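Local coordinates for protein spore germination lipase LipC (Metagenome, PDB 6NKD) that is probably a GDSL-family lipase, hydrolysing lipid esters with a serine nucleophile, and related to enzymes involved in spore germination, at residues Q4-L8 and V26-K30; G9-V14 and V45-L51; L57-N61 and E116-E120; T127-R132 and A205-L210; I169-F175 and A197-L202. All blocks are in the same frame, centred on the assembly; numbering follows the deposited sequence.

Contact 1: residues Q4-L8 and V26-K30. With SO4 (sulfate ion), chain D.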
# COMPACT_ATOMS: atom_id res chain seq x y z
N GLN A 4 -26.29 -1.12 12.27
CA GLN A 4 -25.08 -0.33 12.12
C GLN A 4 -24.02 -0.90 13.05
O GLN A 4 -24.22 -0.97 14.27
CB GLN A 4 -25.34 1.14 12.44
CG GLN A 4 -24.54 2.13 11.60
CD GLN A 4 -25.16 2.37 10.23
OE1 GLN A 4 -26.23 1.84 9.92
NE2 GLN A 4 -24.50 3.18 9.42
N TYR A 5 -22.90 -1.32 12.48
CA TYR A 5 -21.80 -1.93 13.23
C TYR A 5 -20.55 -1.11 13.00
O TYR A 5 -20.04 -1.04 11.87
CB TYR A 5 -21.60 -3.39 12.80
CG TYR A 5 -20.25 -3.98 13.15
CD1 TYR A 5 -19.75 -3.89 14.44
CD2 TYR A 5 -19.50 -4.64 12.19
CE1 TYR A 5 -18.51 -4.43 14.76
CE2 TYR A 5 -18.27 -5.18 12.51
CZ TYR A 5 -17.78 -5.08 13.79
OH TYR A 5 -16.55 -5.62 14.10
N THR A 6 -20.05 -0.47 14.06
CA THR A 6 -18.81 0.29 14.00
C THR A 6 -17.68 -0.53 14.60
O THR A 6 -17.89 -1.34 15.51
CB THR A 6 -18.95 1.64 14.71
OG1 THR A 6 -17.95 2.54 14.23
CG2 THR A 6 -18.79 1.49 16.22
N ALA A 7 -16.47 -0.32 14.08
CA ALA A 7 -15.31 -1.07 14.52
C ALA A 7 -14.14 -0.12 14.71
O ALA A 7 -13.82 0.66 13.81
CB ALA A 7 -14.94 -2.17 13.51
N LEU A 8 -13.50 -0.20 15.88
CA LEU A 8 -12.38 0.65 16.22
C LEU A 8 -11.22 -0.22 16.68
O LEU A 8 -11.42 -1.28 17.26
CB LEU A 8 -12.75 1.64 17.33
CG LEU A 8 -14.18 2.19 17.29
CD1 LEU A 8 -14.67 2.53 18.69
CD2 LEU A 8 -14.26 3.40 16.37
N VAL A 26 -13.28 -8.22 10.89
CA VAL A 26 -14.43 -7.35 11.13
C VAL A 26 -15.51 -7.57 10.07
O VAL A 26 -16.70 -7.48 10.37
CB VAL A 26 -13.99 -5.87 11.20
CG1 VAL A 26 -12.81 -5.71 12.14
CG2 VAL A 26 -13.67 -5.31 9.82
N GLN A 27 -15.12 -7.88 8.84
CA GLN A 27 -16.09 -8.11 7.78
C GLN A 27 -16.54 -9.56 7.69
O GLN A 27 -17.64 -9.82 7.21
CB GLN A 27 -15.54 -7.65 6.42
CG GLN A 27 -14.05 -7.83 6.25
CD GLN A 27 -13.26 -6.61 6.69
OE1 GLN A 27 -12.16 -6.73 7.23
NE2 GLN A 27 -13.82 -5.43 6.46
N ARG A 28 -15.71 -10.50 8.15
CA ARG A 28 -16.19 -11.86 8.34
C ARG A 28 -17.19 -11.93 9.48
O ARG A 28 -18.15 -12.70 9.44
CB ARG A 28 -15.02 -12.81 8.58
CG ARG A 28 -14.03 -12.88 7.43
CD ARG A 28 -12.75 -13.58 7.84
NE ARG A 28 -11.69 -13.39 6.85
CZ ARG A 28 -11.38 -14.27 5.91
NH1 ARG A 28 -10.41 -14.01 5.05
NH2 ARG A 28 -12.05 -15.41 5.82
N TYR A 29 -16.98 -11.11 10.52
CA TYR A 29 -17.95 -11.02 11.61
C TYR A 29 -19.21 -10.30 11.16
O TYR A 29 -20.30 -10.60 11.66
CB TYR A 29 -17.31 -10.32 12.81
CG TYR A 29 -18.22 -10.11 14.00
CD1 TYR A 29 -19.06 -11.12 14.45
CD2 TYR A 29 -18.21 -8.91 14.70
CE1 TYR A 29 -19.89 -10.93 15.55
CE2 TYR A 29 -19.03 -8.71 15.80
CZ TYR A 29 -19.86 -9.72 16.22
OH TYR A 29 -20.67 -9.52 17.31
N LYS A 30 -19.09 -9.36 10.23
CA LYS A 30 -20.27 -8.68 9.70
C LYS A 30 -21.14 -9.63 8.91
O LYS A 30 -22.37 -9.59 9.02
CB LYS A 30 -19.84 -7.48 8.85
CG LYS A 30 -20.86 -7.06 7.79
CD LYS A 30 -20.38 -5.84 7.03
CE LYS A 30 -20.92 -5.81 5.62
NZ LYS A 30 -22.41 -5.85 5.58
S SO4 D . -21.54 -9.15 2.91
O1 SO4 D . -21.91 -7.74 2.94
O2 SO4 D . -20.35 -9.36 3.73
O3 SO4 D . -22.63 -9.96 3.45
O4 SO4 D . -21.26 -9.56 1.54

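Contact 2: residues G9-V14 and V45-L51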
# COMPACT_ATOMS: atom_id res chain seq x y z
N GLY A 9 -10.00 0.23 16.39
CA GLY A 9 -8.84 -0.48 16.89
C GLY A 9 -7.61 -0.20 16.04
O GLY A 9 -7.53 0.82 15.36
N ASP A 10 -6.68 -1.15 16.10
CA ASP A 10 -5.37 -0.99 15.48
C ASP A 10 -5.27 -1.80 14.20
O ASP A 10 -6.19 -1.80 13.38
CB ASP A 10 -4.27 -1.39 16.47
CG ASP A 10 -4.50 -2.77 17.08
OD1 ASP A 10 -3.60 -3.25 17.80
OD2 ASP A 10 -5.56 -3.37 16.82
N SER A 11 -4.15 -2.51 14.01
CA SER A 11 -3.93 -3.23 12.76
C SER A 11 -4.86 -4.43 12.63
O SER A 11 -5.17 -4.85 11.50
CB SER A 11 -2.47 -3.69 12.67
OG SER A 11 -2.09 -4.42 13.82
N LEU A 12 -5.33 -4.99 13.74
CA LEU A 12 -6.25 -6.12 13.67
C LEU A 12 -7.57 -5.71 13.04
O LEU A 12 -8.11 -6.42 12.18
CB LEU A 12 -6.48 -6.71 15.06
CG LEU A 12 -5.26 -7.21 15.84
CD1 LEU A 12 -5.70 -8.11 16.99
CD2 LEU A 12 -4.28 -7.93 14.94
N THR A 13 -8.11 -4.55 13.44
CA THR A 13 -9.34 -4.05 12.84
C THR A 13 -9.12 -3.66 11.38
O THR A 13 -10.05 -3.76 10.57
CB THR A 13 -9.88 -2.87 13.65
OG1 THR A 13 -10.00 -3.25 15.02
CG2 THR A 13 -11.24 -2.43 13.13
N VAL A 14 -7.91 -3.22 11.04
CA VAL A 14 -7.59 -2.96 9.64
C VAL A 14 -7.60 -4.26 8.85
O VAL A 14 -8.04 -4.30 7.69
CB VAL A 14 -6.24 -2.24 9.53
CG1 VAL A 14 -5.79 -2.16 8.08
CG2 VAL A 14 -6.32 -0.85 10.14
N VAL A 45 -15.53 1.61 9.76
CA VAL A 45 -14.28 1.19 10.37
C VAL A 45 -13.39 2.40 10.58
O VAL A 45 -13.07 3.12 9.63
CB VAL A 45 -13.55 0.14 9.51
CG1 VAL A 45 -12.15 -0.12 10.06
CG2 VAL A 45 -14.35 -1.16 9.46
N PHE A 46 -12.98 2.63 11.83
CA PHE A 46 -11.99 3.64 12.18
C PHE A 46 -10.80 2.90 12.77
O PHE A 46 -10.82 2.51 13.94
CB PHE A 46 -12.54 4.67 13.16
CG PHE A 46 -13.77 5.39 12.68
CD1 PHE A 46 -13.67 6.38 11.72
CD2 PHE A 46 -15.01 5.08 13.20
CE1 PHE A 46 -14.80 7.05 11.29
CE2 PHE A 46 -16.14 5.74 12.77
CZ PHE A 46 -16.03 6.73 11.81
N ALA A 47 -9.75 2.69 11.97
CA ALA A 47 -8.61 1.92 12.44
C ALA A 47 -7.37 2.31 11.64
O ALA A 47 -7.46 2.72 10.48
CB ALA A 47 -8.86 0.42 12.33
N LYS A 48 -6.21 2.18 12.29
CA LYS A 48 -4.93 2.50 11.68
C LYS A 48 -3.85 1.75 12.44
O LYS A 48 -3.95 1.57 13.66
CB LYS A 48 -4.66 4.01 11.70
CG LYS A 48 -3.38 4.44 10.98
CD LYS A 48 -3.63 4.73 9.51
CE LYS A 48 -2.34 5.08 8.79
NZ LYS A 48 -1.56 6.14 9.49
N SER A 49 -2.82 1.31 11.72
CA SER A 49 -1.71 0.63 12.36
C SER A 49 -0.99 1.56 13.33
O SER A 49 -0.78 2.74 13.03
CB SER A 49 -0.73 0.10 11.31
OG SER A 49 -1.36 -0.86 10.48
N GLY A 50 -0.63 1.03 14.49
CA GLY A 50 0.02 1.83 15.51
C GLY A 50 -0.89 2.75 16.29
O GLY A 50 -0.39 3.66 16.97
N LEU A 51 -2.20 2.55 16.22
CA LEU A 51 -3.15 3.37 16.97
C LEU A 51 -3.28 2.79 18.37
O LEU A 51 -3.97 1.79 18.58
CB LEU A 51 -4.50 3.41 16.25
CG LEU A 51 -5.16 4.79 16.15
CD1 LEU A 51 -4.30 5.73 15.33
CD2 LEU A 51 -6.55 4.67 15.54

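Contact 3: residues L57-N61 and E116-E120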
# COMPACT_ATOMS: atom_id res chain seq x y z
N LEU A 57 -9.31 6.20 22.60
CA LEU A 57 -10.19 6.89 23.54
C LEU A 57 -10.39 8.34 23.13
O LEU A 57 -11.50 8.88 23.26
CB LEU A 57 -9.61 6.79 24.95
CG LEU A 57 -10.22 7.67 26.04
CD1 LEU A 57 -11.72 7.42 26.16
CD2 LEU A 57 -9.52 7.44 27.36
N ALA A 58 -9.34 8.99 22.64
CA ALA A 58 -9.46 10.38 22.21
C ALA A 58 -10.27 10.53 20.93
O ALA A 58 -10.74 11.64 20.64
CB ALA A 58 -8.07 10.99 22.02
N MSE A 59 -10.44 9.46 20.17
CA MSE A 59 -11.24 9.51 18.95
C MSE A 59 -12.71 9.69 19.26
O MSE A 59 -13.45 10.31 18.49
CB MSE A 59 -11.06 8.23 18.12
CG MSE A 59 -9.65 7.95 17.66
SE MSE A 59 -9.63 6.35 16.56
CE MSE A 59 -11.07 5.37 17.43
N LEU A 60 -13.14 9.15 20.40
CA LEU A 60 -14.56 9.15 20.75
C LEU A 60 -15.12 10.56 20.94
O LEU A 60 -16.34 10.71 20.99
CB LEU A 60 -14.79 8.32 22.01
CG LEU A 60 -14.43 6.84 21.89
CD1 LEU A 60 -14.94 6.06 23.09
CD2 LEU A 60 -14.97 6.25 20.59
N ASN A 61 -14.26 11.58 21.05
CA ASN A 61 -14.73 12.95 21.09
C ASN A 61 -14.85 13.58 19.71
O ASN A 61 -15.39 14.68 19.59
CB ASN A 61 -13.81 13.81 21.97
CG ASN A 61 -14.58 14.74 22.88
OD1 ASN A 61 -15.71 14.45 23.28
ND2 ASN A 61 -13.97 15.87 23.22
N GLU A 116 -16.62 3.88 29.36
CA GLU A 116 -17.41 4.90 30.05
C GLU A 116 -17.88 5.98 29.10
O GLU A 116 -18.95 6.57 29.31
CB GLU A 116 -16.59 5.50 31.19
CG GLU A 116 -17.26 6.65 31.93
CD GLU A 116 -18.57 6.24 32.59
OE1 GLU A 116 -18.72 5.05 32.94
OE2 GLU A 116 -19.44 7.12 32.76
N LYS A 117 -17.12 6.27 28.04
CA LYS A 117 -17.54 7.30 27.10
C LYS A 117 -18.63 6.79 26.16
O LYS A 117 -19.49 7.57 25.75
CB LYS A 117 -16.34 7.81 26.30
CG LYS A 117 -16.61 9.10 25.55
CD LYS A 117 -15.33 9.88 25.30
CE LYS A 117 -15.62 11.27 24.77
NZ LYS A 117 -14.39 12.10 24.70
N ILE A 118 -18.60 5.50 25.81
CA ILE A 118 -19.61 4.95 24.91
C ILE A 118 -21.01 5.09 25.51
O ILE A 118 -21.97 5.44 24.81
CB ILE A 118 -19.28 3.48 24.57
CG1 ILE A 118 -18.10 3.41 23.60
CG2 ILE A 118 -20.49 2.77 23.99
CD1 ILE A 118 -17.68 2.00 23.25
N ARG A 119 -21.14 4.83 26.81
CA ARG A 119 -22.44 5.02 27.46
C ARG A 119 -22.75 6.50 27.67
O ARG A 119 -23.92 6.88 27.67
CB ARG A 119 -22.49 4.26 28.79
CG ARG A 119 -21.27 4.44 29.67
CD ARG A 119 -20.80 3.10 30.21
NE ARG A 119 -20.58 2.15 29.12
CZ ARG A 119 -20.14 0.90 29.30
NH1 ARG A 119 -19.86 0.46 30.51
NH2 ARG A 119 -19.97 0.11 28.25
N GLU A 120 -21.72 7.33 27.85
CA GLU A 120 -21.95 8.77 27.89
C GLU A 120 -22.40 9.30 26.53
O GLU A 120 -23.14 10.28 26.47
CB GLU A 120 -20.68 9.50 28.34
CG GLU A 120 -20.42 9.45 29.84
CD GLU A 120 -19.21 10.26 30.24
OE1 GLU A 120 -18.52 10.80 29.34
OE2 GLU A 120 -18.94 10.36 31.46

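Contact 4: residues T127-R132 and A205-L210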
# COMPACT_ATOMS: atom_id res chain seq x y z
N THR A 127 -29.98 1.19 25.81
CA THR A 127 -29.14 0.18 26.44
C THR A 127 -29.05 -1.08 25.59
O THR A 127 -28.52 -2.10 26.06
CB THR A 127 -29.66 -0.15 27.84
OG1 THR A 127 -31.06 0.15 27.91
CG2 THR A 127 -28.91 0.64 28.89
N ARG A 128 -29.56 -1.05 24.37
CA ARG A 128 -29.55 -2.19 23.46
C ARG A 128 -28.25 -2.31 22.69
O ARG A 128 -28.13 -3.21 21.84
CB ARG A 128 -30.73 -2.08 22.48
CG ARG A 128 -31.48 -3.38 22.26
CD ARG A 128 -32.74 -3.13 21.45
NE ARG A 128 -33.43 -4.37 21.12
CZ ARG A 128 -34.43 -4.89 21.84
NH1 ARG A 128 -34.85 -4.27 22.93
NH2 ARG A 128 -35.00 -6.02 21.46
N TYR A 129 -27.27 -1.44 22.95
CA TYR A 129 -25.99 -1.51 22.27
C TYR A 129 -25.21 -2.75 22.70
O TYR A 129 -25.53 -3.41 23.69
CB TYR A 129 -25.17 -0.24 22.53
CG TYR A 129 -24.72 -0.01 23.96
CD1 TYR A 129 -25.53 -0.36 25.04
CD2 TYR A 129 -23.49 0.57 24.23
CE1 TYR A 129 -25.12 -0.14 26.34
CE2 TYR A 129 -23.07 0.79 25.54
CZ TYR A 129 -23.89 0.43 26.58
OH TYR A 129 -23.48 0.65 27.88
N LEU A 130 -24.16 -3.06 21.94
CA LEU A 130 -23.37 -4.26 22.15
C LEU A 130 -21.90 -3.94 21.91
O LEU A 130 -21.55 -3.34 20.89
CB LEU A 130 -23.82 -5.38 21.20
CG LEU A 130 -23.98 -6.77 21.82
CD1 LEU A 130 -25.13 -6.78 22.82
CD2 LEU A 130 -24.21 -7.79 20.72
N VAL A 131 -21.05 -4.33 22.85
CA VAL A 131 -19.61 -4.09 22.77
C VAL A 131 -18.89 -5.41 22.95
O VAL A 131 -19.09 -6.10 23.96
CB VAL A 131 -19.13 -3.07 23.81
CG1 VAL A 131 -17.62 -2.92 23.75
CG2 VAL A 131 -19.81 -1.72 23.60
N ARG A 132 -18.06 -5.77 21.97
CA ARG A 132 -17.23 -6.97 22.03
C ARG A 132 -15.78 -6.54 21.85
O ARG A 132 -15.36 -6.22 20.74
CB ARG A 132 -17.64 -7.99 20.96
CG ARG A 132 -18.76 -8.94 21.35
CD ARG A 132 -20.13 -8.29 21.28
NE ARG A 132 -21.20 -9.24 21.55
CZ ARG A 132 -21.78 -9.40 22.73
NH1 ARG A 132 -21.40 -8.66 23.76
NH2 ARG A 132 -22.74 -10.30 22.89
N ALA A 205 -20.07 -15.67 20.72
CA ALA A 205 -20.40 -14.91 21.92
C ALA A 205 -21.86 -14.52 21.99
O ALA A 205 -22.30 -14.02 23.03
CB ALA A 205 -19.52 -13.66 22.00
N GLY A 206 -22.63 -14.71 20.92
CA GLY A 206 -24.02 -14.33 20.92
C GLY A 206 -24.21 -12.86 20.59
O GLY A 206 -23.28 -12.15 20.18
N TYR A 207 -25.45 -12.40 20.77
CA TYR A 207 -25.77 -11.02 20.44
C TYR A 207 -26.66 -10.33 21.48
O TYR A 207 -27.12 -9.22 21.23
CB TYR A 207 -26.44 -10.95 19.06
CG TYR A 207 -25.56 -11.51 17.96
CD1 TYR A 207 -24.57 -10.74 17.37
CD2 TYR A 207 -25.71 -12.82 17.52
CE1 TYR A 207 -23.76 -11.25 16.37
CE2 TYR A 207 -24.91 -13.35 16.53
CZ TYR A 207 -23.93 -12.56 15.95
OH TYR A 207 -23.13 -13.07 14.96
N GLY A 208 -26.90 -10.96 22.63
CA GLY A 208 -27.56 -10.27 23.72
C GLY A 208 -28.99 -9.89 23.40
O GLY A 208 -29.77 -10.70 22.88
N ARG A 209 -29.35 -8.64 23.72
CA ARG A 209 -30.71 -8.16 23.55
C ARG A 209 -31.10 -7.95 22.09
O ARG A 209 -32.29 -7.74 21.81
CB ARG A 209 -30.91 -6.85 24.32
CG ARG A 209 -31.03 -7.02 25.82
CD ARG A 209 -31.07 -5.67 26.53
NE ARG A 209 -32.10 -4.79 25.98
CZ ARG A 209 -33.36 -4.77 26.40
NH1 ARG A 209 -33.76 -5.59 27.36
NH2 ARG A 209 -34.23 -3.94 25.84
N LEU A 210 -30.14 -7.99 21.16
CA LEU A 210 -30.46 -7.77 19.76
C LEU A 210 -31.18 -8.95 19.12
O LEU A 210 -31.89 -8.77 18.12
CB LEU A 210 -29.19 -7.46 18.97
CG LEU A 210 -28.44 -6.20 19.39
CD1 LEU A 210 -27.19 -5.99 18.54
CD2 LEU A 210 -29.35 -4.98 19.32

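Contact 5: residues I169-F175 and A197-L202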
# COMPACT_ATOMS: atom_id res chain seq x y z
N ILE A 169 -13.74 -11.04 24.39
CA ILE A 169 -13.54 -12.18 23.50
C ILE A 169 -12.18 -12.80 23.79
O ILE A 169 -11.16 -12.11 23.82
CB ILE A 169 -13.67 -11.76 22.03
CG1 ILE A 169 -15.02 -11.08 21.80
CG2 ILE A 169 -13.52 -12.96 21.11
CD1 ILE A 169 -16.22 -11.94 22.14
N ASP A 170 -12.17 -14.12 24.00
CA ASP A 170 -10.95 -14.83 24.37
C ASP A 170 -10.15 -15.14 23.11
O ASP A 170 -10.12 -16.26 22.60
CB ASP A 170 -11.28 -16.10 25.15
CG ASP A 170 -10.09 -16.66 25.90
OD1 ASP A 170 -8.99 -16.08 25.79
OD2 ASP A 170 -10.26 -17.68 26.60
N THR A 171 -9.49 -14.10 22.58
CA THR A 171 -8.62 -14.28 21.43
C THR A 171 -7.44 -15.17 21.76
O THR A 171 -6.91 -15.86 20.88
CB THR A 171 -8.13 -12.93 20.91
OG1 THR A 171 -9.07 -11.90 21.25
CG2 THR A 171 -7.96 -12.97 19.40
N TYR A 172 -7.00 -15.15 23.02
CA TYR A 172 -5.86 -15.96 23.44
C TYR A 172 -6.14 -17.45 23.24
O TYR A 172 -5.30 -18.18 22.71
CB TYR A 172 -5.52 -15.65 24.90
CG TYR A 172 -4.40 -16.48 25.48
CD1 TYR A 172 -3.07 -16.06 25.40
CD2 TYR A 172 -4.66 -17.68 26.14
CE1 TYR A 172 -2.05 -16.81 25.94
CE2 TYR A 172 -3.64 -18.44 26.68
CZ TYR A 172 -2.34 -18.00 26.57
OH TYR A 172 -1.32 -18.76 27.12
N ALA A 173 -7.33 -17.90 23.66
CA ALA A 173 -7.67 -19.31 23.51
C ALA A 173 -7.82 -19.71 22.04
O ALA A 173 -7.59 -20.87 21.69
CB ALA A 173 -8.96 -19.62 24.27
N VAL A 174 -8.20 -18.76 21.18
CA VAL A 174 -8.33 -19.06 19.76
C VAL A 174 -6.97 -19.37 19.16
O VAL A 174 -6.82 -20.32 18.38
CB VAL A 174 -9.02 -17.89 19.03
CG1 VAL A 174 -8.88 -18.03 17.53
CG2 VAL A 174 -10.49 -17.81 19.42
N PHE A 175 -5.95 -18.59 19.52
CA PHE A 175 -4.65 -18.68 18.89
C PHE A 175 -3.70 -19.66 19.58
O PHE A 175 -2.71 -20.06 18.96
CB PHE A 175 -3.98 -17.30 18.85
CG PHE A 175 -4.46 -16.44 17.72
CD1 PHE A 175 -3.64 -16.19 16.63
CD2 PHE A 175 -5.73 -15.88 17.74
CE1 PHE A 175 -4.07 -15.40 15.59
CE2 PHE A 175 -6.16 -15.09 16.69
CZ PHE A 175 -5.33 -14.84 15.62
N ALA A 197 -10.93 -17.47 12.33
CA ALA A 197 -11.18 -18.04 13.65
C ALA A 197 -11.60 -16.98 14.65
O ALA A 197 -12.39 -17.26 15.55
CB ALA A 197 -9.93 -18.78 14.14
N MSE A 198 -11.08 -15.76 14.51
CA MSE A 198 -11.47 -14.67 15.40
C MSE A 198 -12.93 -14.31 15.20
O MSE A 198 -13.66 -14.10 16.17
CB MSE A 198 -10.59 -13.43 15.16
CG MSE A 198 -9.22 -13.50 15.82
SE MSE A 198 -8.05 -12.04 15.27
CE MSE A 198 -9.04 -10.53 16.00
N SER A 199 -13.37 -14.25 13.94
CA SER A 199 -14.76 -13.95 13.66
C SER A 199 -15.69 -15.05 14.17
O SER A 199 -16.82 -14.76 14.58
CB SER A 199 -14.97 -13.72 12.16
OG SER A 199 -14.61 -14.86 11.41
N GLU A 200 -15.24 -16.30 14.15
CA GLU A 200 -16.04 -17.39 14.70
C GLU A 200 -16.22 -17.22 16.21
O GLU A 200 -17.30 -17.50 16.75
CB GLU A 200 -15.39 -18.74 14.40
CG GLU A 200 -15.25 -19.05 12.92
CD GLU A 200 -14.32 -20.22 12.67
OE1 GLU A 200 -14.11 -21.04 13.60
OE2 GLU A 200 -13.78 -20.33 11.55
N LYS A 201 -15.18 -16.75 16.89
CA LYS A 201 -15.27 -16.54 18.33
C LYS A 201 -16.24 -15.40 18.67
O LYS A 201 -16.89 -15.43 19.72
CB LYS A 201 -13.89 -16.25 18.90
CG LYS A 201 -13.76 -16.49 20.39
CD LYS A 201 -13.94 -17.96 20.73
CE LYS A 201 -13.57 -18.23 22.18
NZ LYS A 201 -13.80 -19.65 22.56
N LEU A 202 -16.34 -14.40 17.79
CA LEU A 202 -17.28 -13.32 18.01
C LEU A 202 -18.72 -13.78 17.82
O LEU A 202 -19.60 -13.46 18.62
CB LEU A 202 -16.97 -12.15 17.08
CG LEU A 202 -15.75 -11.29 17.43
CD1 LEU A 202 -15.23 -10.58 16.20
CD2 LEU A 202 -16.11 -10.29 18.51

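Contact 1: residues Q4-L8 and V26-K30
The first beta-alpha-beta crossover of the sheet, from strand 3-9 through helix 25-37 to strand 41-47, is packed here by Y5 and A7 of the strand against V26, Y29 and K30 of the helix. Y5 carries the contact. Its CG lies anti to the backbone N (chi1 161°), which sends the ring out from the sheet to the helix. There Y29 meets it edge-to-face: the edge of Y29 is turned to the face of Y5, with planes 83° apart and centroids 5.6 Å apart. Y5 OH is 3.7 Å from Y29 CD2 and near the plane of the Y29 ring. The Y5 ring has its own edge against the helix backbone, CE2 being 3.5 Å from V26 O. Y5 OH hydrogen-bonds T76 OG1 on the neighbouring strand 74-77. Beside it A7 CB meets V26 CG1 at 4.4 Å, a looser apolar touch. K30 offers only its root, CB, to Y5 CD2 at 4.4 Å. Its chain then leads away and bends at the last torsion, so that NZ can pair with E34 and V41 O. A weak bond of 3.3 Å joins K30 NZ to O1 of a sulfate ion, probably from the crystallisation liquor, that Q68 of the second subunit also holds. A helix packed antiparallel on its strand in a beta-alpha-beta crossover is typical of the alpha/beta/alpha sandwich of SGNH hydrolases.

Contact 2: residues G9-V14 and V45-L51
With chi1 at -53° T13 puts CG2 against the strand and keeps OG1 back for T78, while V14, at 171°, turns CG2 the same way; both side chains close on A47. T13 CB is 3.7 Å and V14 CG2 3.6 Å from A47 CB, and T13 CG2 slides past V45 CG1 at 3.9 Å. The backbones meet in parallel: G9 N gives F46 O a weak bond of 3.4 Å, and G9 O receives a CA-H...O contact from A47 CA at 3.3 Å. One step on, D10 CA lies 3.4 Å from K48 O in a second such contact. D10 is the N-cap of helix 11-14, OD2 accepting weakly from L12 N at 3.5 Å and also bonded to T78 OG1. S11, probably the nucleophile, has its CB 3.7 Å from S49 OG, and its own hydroxyl is hydrogen-bonded to H189 NE2. S49 OG goes to E55 of a neighbouring subunit. K48-L51 form a type II turn with G50 at positive phi. G9-L12 are the GDSL signature. The bond between S11 and H189 is consistent with a histidine that activates the serine, with G50 and N82 probably binding substrate, as in SGNH hydrolases.

Contact 3: residues L57-N61 and E116-E120
N61 OD1 accepts a weak hydrogen bond of 3.0 Å from K117 NZ, the one hydrogen bond between 57-61 and 116-120. The lysine reaches it at full stretch: CG is anti to the backbone N (chi1 -166°) and the rest of the chain stays extended, crossing the N61 side chain at about a right angle. On the way its methylenes serve as an apolar rod. L60 lies alongside it, running the other way, with CB 3.7 Å from K117 CD and CD1 3.9 Å from K117 CB. The tip of L60 also bridges to the next residue of the helix, its CD1 being 4.2 Å from I118 CG1. L57 CD1 adds a marginal touch on K117 CD at 4.5 Å. Replacing K117 by an alanine would probably leave N61 OD1 without this partner and uncover the flank of L60 along which the methylenes run. M114, one turn earlier on helix 98-122, packs against both L57 and L60, and I118 leans on Y129, which ties the long helix to the loop before strand 130-134. A58 packs on F100 of a neighbouring subunit. The contact thus divides by chemistry: L60, which is buried, relies on carbon packing, whereas the exposed N61 amide meets the end of a partly exposed lysine. The ammonium reaches a neutral amide, and their bond, being weak, probably adds little constraint.

Contact 4: residues T127-R132 and A205-L210
L130 points at the backbone of Y207, with CD2 3.3 Å from Y207 O and 4.2 Å from Y207 CB, and the same methyl lies over one face of the R132 guanidinium, offset toward its rim. L210 comes in beside it, its CD1 4.1 Å from L130 CD2. R132 bends at chi2 (78°), which folds the guanidinium back to present an edge to the loop: NH2 gives G206 O a weak but nearly straight bond of 3.3 Å (169°). Its other terminal nitrogen, NH1, is held by P164 O and more weakly by V131 O, so the group is fixed from two directions. An alanine in place of L130 would probably leave L210 CD1 and Y207 CB without their apolar neighbour and strip one face of the R132 guanidinium of its cover. At the outer end R128 and R209 cross at about a right angle, guanidinium planes 80° apart; R209 O sits over the face of R128, and the close approach of the two charged groups is doubtful at this resolution. L210 CD2 lies 4.0 Å from R128 CG. The loop leaves helix 192-204 with G206 at positive phi and packs along strand 130-134 and the residues before it; that strand lies between strands 74-77 and 166-169. Y207 carries the loop on to helix 25-37, touching Y29, M33 and L37, and L210 reaches V74.

Contact 5: residues I169-F175 and A197-L202
A Met-aromatic contact between selenomethionine M198 and F175 lies near H189, probably the catalytic histidine, whose side chain is about 8 Å from that of F175. The selenium approaches the ring at its edge: SE is 5.0 Å from the F175 centroid and 77° off the ring normal. M198 CG, near the ring plane, is 3.6 Å from F175 CE2. SE is the atom beside CE2 and CZ, and the bend at chi3 (64°) turns CE away from the ring. T171 CG2 also meets M198 CG, at 3.8 Å, while T171 OG1 is taken by N135 O. The pair belongs to the packing of the short helix 171-175, which follows the outermost strand 166-169, against helix 192-204 of the alpha/beta/alpha sandwich; D170 N-caps the short helix through a weak bond from A173 N to OD1. V174 forks over the long helix, with CG1 3.6 Å from A197 CB and CG2 3.7 Å from K201 CG. K201 bends at chi2 and slides past I169, whose CG2 is 3.6 Å from K201 CG. I169 CG1 packs on L202 CD2 at 3.6 Å, crossing it at about a right angle. F175 also stacks on Y137.

Contacts 1, 2 and 5 are buried and contacts 3 and 4 partly so, with charged ends at the surface. Contacts 1 and 2 share neighbouring strands 3-9 and 41-47, but aromatic packing covers the sheet in one and the backbone shapes the probable catalytic corner in the other. Contact 5 is almost wholly apolar, contact 4 adds a guanidinium bound to backbone carbonyls, and contact 3 is leucine and lysine carbon tipped by one weak bond. Helix 25-37 meets contacts 4 and 5 through Y29, which touches Y207 of contact 4 and L202 of contact 5. L51 joins contact 2 to M59 of contact 3, whereas contacts 3 and 5 lie on opposite sides of the chain's centre.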